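Local coordinates for protein Fc fragment of IgE receptor II (Bos taurus, PDB 6PWS) that probably serves as a low-affinity IgE receptor and, through its calcium-dependent C-type lectin domain, binds mannose-type sugars, at residues 63-68 and 125-130. Numbering follows the deposited sequence.
Sequences RGSWIG and GWVCDR
W66 and G125, the two residues most covered in this contact, meet through the backbone: the amide of W66 donates to G125 O over 3.0 Å. The same oxygen also takes a CA-H...O contact from S65 CA at 3.1 Å. Two residues further along, V127 N donates to W66 O at 3.1 Å. W66 thus uses both its N-H and its C=O on the residues flanking W126, the pattern of a parallel bridge. At the start of the pairing G125 N reaches G64 O only through a weak, bent bond, and the short strand segments run 31° apart.

Side chains add a modest apolar seam. W66 and W126 lie on the same face and touch through their CB atoms, 4.1 Å apart; W126 CB comes to the edge of the W66 indole, near its plane. CG of W66 is anti to its carbonyl carbon and beside the backbone N (chi1 -69°). G125 O lies obliquely to the W66 ring, 4.1 Å from CD1. On the other face S65 CB rests 3.4 Å from the carbonyl carbon of G125, which has no side chain to come between them, and S65 OG meets V127 CG2.

The contact is buried near the centre of the C-type lectin fold. Helix 30-39 covers the tryptophan face, W126 leaning on A33, A36 and C37 while W66 packs edge-to-face on W30; W66 NE1 donates to K28 O and W126 NE1 to G26 O. C128 ties the same strand to that helix by its disulfide to C37. Strand 65-67 lies between strand 123-131 and strand 105-108, joining the central sheet in parallel on one side and antiparallel on the other, where S65 bonds with M108 and I67 with V106 through the backbone.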
ATOM      1  N   ARG A  63       9.374   8.306   5.758  1.00  4.44           N
ATOM      2  CA  ARG A  63       9.290   9.239   4.644  1.00  4.96           C
ATOM      3  C   ARG A  63       8.094   8.970   3.727  1.00  5.25           C
ATOM      4  O   ARG A  63       7.897   9.711   2.756  1.00  7.12           O
ATOM      5  CB  ARG A  63      10.598   9.258   3.848  1.00  5.67           C
ATOM      6  CG  ARG A  63      11.736   9.914   4.598  1.00  6.56           C
ATOM      7  CD  ARG A  63      12.984  10.112   3.733  1.00  7.74           C
ATOM      8  NE  ARG A  63      13.619   8.845   3.388  1.00  8.00           N
ATOM      9  CZ  ARG A  63      14.584   8.706   2.481  1.00  8.69           C
ATOM     10  NH1 ARG A  63      15.044   9.764   1.818  1.00  9.98           N
ATOM     11  NH2 ARG A  63      15.096   7.507   2.249  1.00  9.68           N
ATOM     12  N   GLY A  64       7.285   7.957   4.018  1.00  4.37           N
ATOM     13  CA  GLY A  64       6.095   7.654   3.237  1.00  4.64           C
ATOM     14  C   GLY A  64       6.301   6.459   2.323  1.00  4.44           C
ATOM     15  O   GLY A  64       7.422   6.142   1.915  1.00  5.92           O
ATOM     16  N   SER A  65       5.196   5.783   1.983  1.00  3.97           N
ATOM     17  CA  SER A  65       5.299   4.564   1.192  1.00  4.00           C
ATOM     18  C   SER A  65       4.014   4.279   0.413  1.00  3.77           C
ATOM     19  O   SER A  65       2.910   4.512   0.902  1.00  4.43           O
ATOM     20  CB  SER A  65       5.654   3.357   2.071  1.00  4.62           C
ATOM     21  OG  SER A  65       4.745   3.164   3.147  1.00  4.82           O
ATOM     22  N   TRP A  66       4.166   3.730  -0.786  1.00  3.62           N
ATOM     23  CA  TRP A  66       3.000   3.393  -1.591  1.00  3.83           C
ATOM     24  C   TRP A  66       2.274   2.153  -1.062  1.00  3.82           C
ATOM     25  O   TRP A  66       2.901   1.184  -0.614  1.00  4.35           O
ATOM     26  CB  TRP A  66       3.415   3.104  -3.028  1.00  4.13           C
ATOM     27  CG  TRP A  66       3.896   4.280  -3.812  1.00  4.41           C
ATOM     28  CD1 TRP A  66       5.116   4.415  -4.396  1.00  5.05           C
ATOM     29  CD2 TRP A  66       3.167   5.474  -4.128  1.00  4.54           C
ATOM     30  NE1 TRP A  66       5.199   5.615  -5.063  1.00  5.27           N
ATOM     31  CE2 TRP A  66       4.009   6.282  -4.918  1.00  4.96           C
ATOM     32  CE3 TRP A  66       1.888   5.946  -3.804  1.00  4.42           C
ATOM     33  CZ2 TRP A  66       3.608   7.527  -5.406  1.00  5.64           C
ATOM     34  CZ3 TRP A  66       1.493   7.189  -4.280  1.00  5.10           C
ATOM     35  CH2 TRP A  66       2.351   7.962  -5.078  1.00  5.76           C
ATOM     36  N   ILE A  67       0.941   2.182  -1.188  1.00  3.65           N
ATOM     37  CA  ILE A  67       0.090   1.023  -0.960  1.00  3.76           C
ATOM     38  C   ILE A  67      -0.746   0.745  -2.221  1.00  3.61           C
ATOM     39  O   ILE A  67      -0.755   1.513  -3.184  1.00  4.11           O
ATOM     40  CB  ILE A  67      -0.787   1.166   0.309  1.00  4.02           C
ATOM     41  CG1 ILE A  67      -1.847   2.264   0.164  1.00  4.33           C
ATOM     42  CG2 ILE A  67       0.100   1.396   1.532  1.00  4.78           C
ATOM     43  CD1 ILE A  67      -2.862   2.275   1.313  1.00  5.25           C
ATOM     44  N   GLY A  68      -1.460  -0.381  -2.198  1.00  3.76           N
ATOM     45  CA  GLY A  68      -2.173  -0.881  -3.358  1.00  3.91           C
ATOM     46  C   GLY A  68      -3.596  -0.370  -3.495  1.00  3.70           C
ATOM     47  O   GLY A  68      -4.540  -1.157  -3.628  1.00  4.29           O
ATOM     48  N   GLY A 125       9.606   4.339  -0.103  1.00  5.40           N
ATOM     49  CA  GLY A 125       9.100   3.081   0.386  1.00  5.19           C
ATOM     50  C   GLY A 125       7.875   2.644  -0.393  1.00  4.66           C
ATOM     51  O   GLY A 125       7.175   3.441  -1.018  1.00  4.50           O
ATOM     52  N   TRP A 126       7.616   1.346  -0.311  1.00  4.59           N
ATOM     53  CA  TRP A 126       6.464   0.742  -0.975  1.00  4.92           C
ATOM     54  C   TRP A 126       6.281  -0.611  -0.304  1.00  5.37           C
ATOM     55  O   TRP A 126       7.272  -1.217   0.120  1.00  7.62           O
ATOM     56  CB  TRP A 126       6.655   0.662  -2.516  1.00  5.83           C
ATOM     57  CG  TRP A 126       8.096   0.417  -2.952  1.00  6.32           C
ATOM     58  CD1 TRP A 126       9.090   1.362  -3.087  1.00  6.18           C
ATOM     59  CD2 TRP A 126       8.703  -0.845  -3.262  1.00  6.49           C
ATOM     60  NE1 TRP A 126      10.270   0.756  -3.431  1.00  6.97           N
ATOM     61  CE2 TRP A 126      10.055  -0.593  -3.560  1.00  6.73           C
ATOM     62  CE3 TRP A 126       8.230  -2.165  -3.327  1.00  7.06           C
ATOM     63  CZ2 TRP A 126      10.938  -1.604  -3.903  1.00  7.86           C
ATOM     64  CZ3 TRP A 126       9.110  -3.166  -3.669  1.00  7.88           C
ATOM     65  CH2 TRP A 126      10.446  -2.881  -3.958  1.00  8.25           C
ATOM     66  N   VAL A 127       5.038  -1.050  -0.132  1.00  4.51           N
ATOM     67  CA  VAL A 127       4.762  -2.276   0.607  1.00  4.46           C
ATOM     68  C   VAL A 127       3.978  -3.218  -0.291  1.00  4.58           C
ATOM     69  O   VAL A 127       2.972  -2.814  -0.879  1.00  4.72           O
ATOM     70  CB  VAL A 127       3.985  -1.999   1.911  1.00  5.25           C
ATOM     71  CG1 VAL A 127       3.774  -3.285   2.682  1.00  5.99           C
ATOM     72  CG2 VAL A 127       4.706  -0.950   2.764  1.00  6.15           C
ATOM     73  N   CYS A 128       4.433  -4.471  -0.379  1.00  4.70           N
ATOM     74  CA  CYS A 128       3.752  -5.514  -1.124  1.00  5.17           C
ATOM     75  C   CYS A 128       3.157  -6.537  -0.167  1.00  5.00           C
ATOM     76  O   CYS A 128       3.634  -6.709   0.963  1.00  5.60           O
ATOM     77  CB  CYS A 128       4.708  -6.289  -2.048  1.00  5.55           C
ATOM     78  SG  CYS A 128       5.947  -5.321  -2.937  1.00  6.04           S
ATOM     79  N   ASP A 129       2.165  -7.283  -0.656  1.00  5.29           N
ATOM     80  CA  ASP A 129       1.673  -8.441   0.075  1.00  5.41           C
ATOM     81  C   ASP A 129       1.473  -9.636  -0.851  1.00  5.89           C
ATOM     82  O   ASP A 129       1.511  -9.540  -2.087  1.00  6.27           O
ATOM     83  CB  ASP A 129       0.436  -8.138   0.954  1.00  5.55           C
ATOM     84  CG  ASP A 129      -0.843  -7.833   0.176  1.00  5.81           C
ATOM     85  OD1 ASP A 129      -0.974  -8.269  -0.978  1.00  7.10           O
ATOM     86  OD2 ASP A 129      -1.724  -7.155   0.768  1.00  6.22           O
ATOM     87  N   ARG A 130       1.310 -10.779  -0.187  1.00  6.99           N
ATOM     88  CA  ARG A 130       1.020 -12.079  -0.753  1.00  8.06           C
ATOM     89  C   ARG A 130       0.282 -12.865   0.320  1.00  8.78           C
ATOM     90  O   ARG A 130       0.379 -12.563   1.514  1.00  9.43           O
ATOM     91  CB  ARG A 130       2.294 -12.885  -1.019  1.00  9.90           C
ATOM     92  CG  ARG A 130       2.993 -12.593  -2.313  1.00 11.20           C
ATOM     93  CD  ARG A 130       4.341 -13.314  -2.391  1.00 12.20           C
ATOM     94  NE  ARG A 130       4.267 -14.764  -2.188  1.00 13.07           N
ATOM     95  CZ  ARG A 130       4.093 -15.671  -3.153  1.00 13.81           C
ATOM     96  NH1 ARG A 130       3.948 -15.300  -4.419  1.00 14.05           N
ATOM     97  NH2 ARG A 130       4.063 -16.965  -2.846  1.00 14.35           N
TER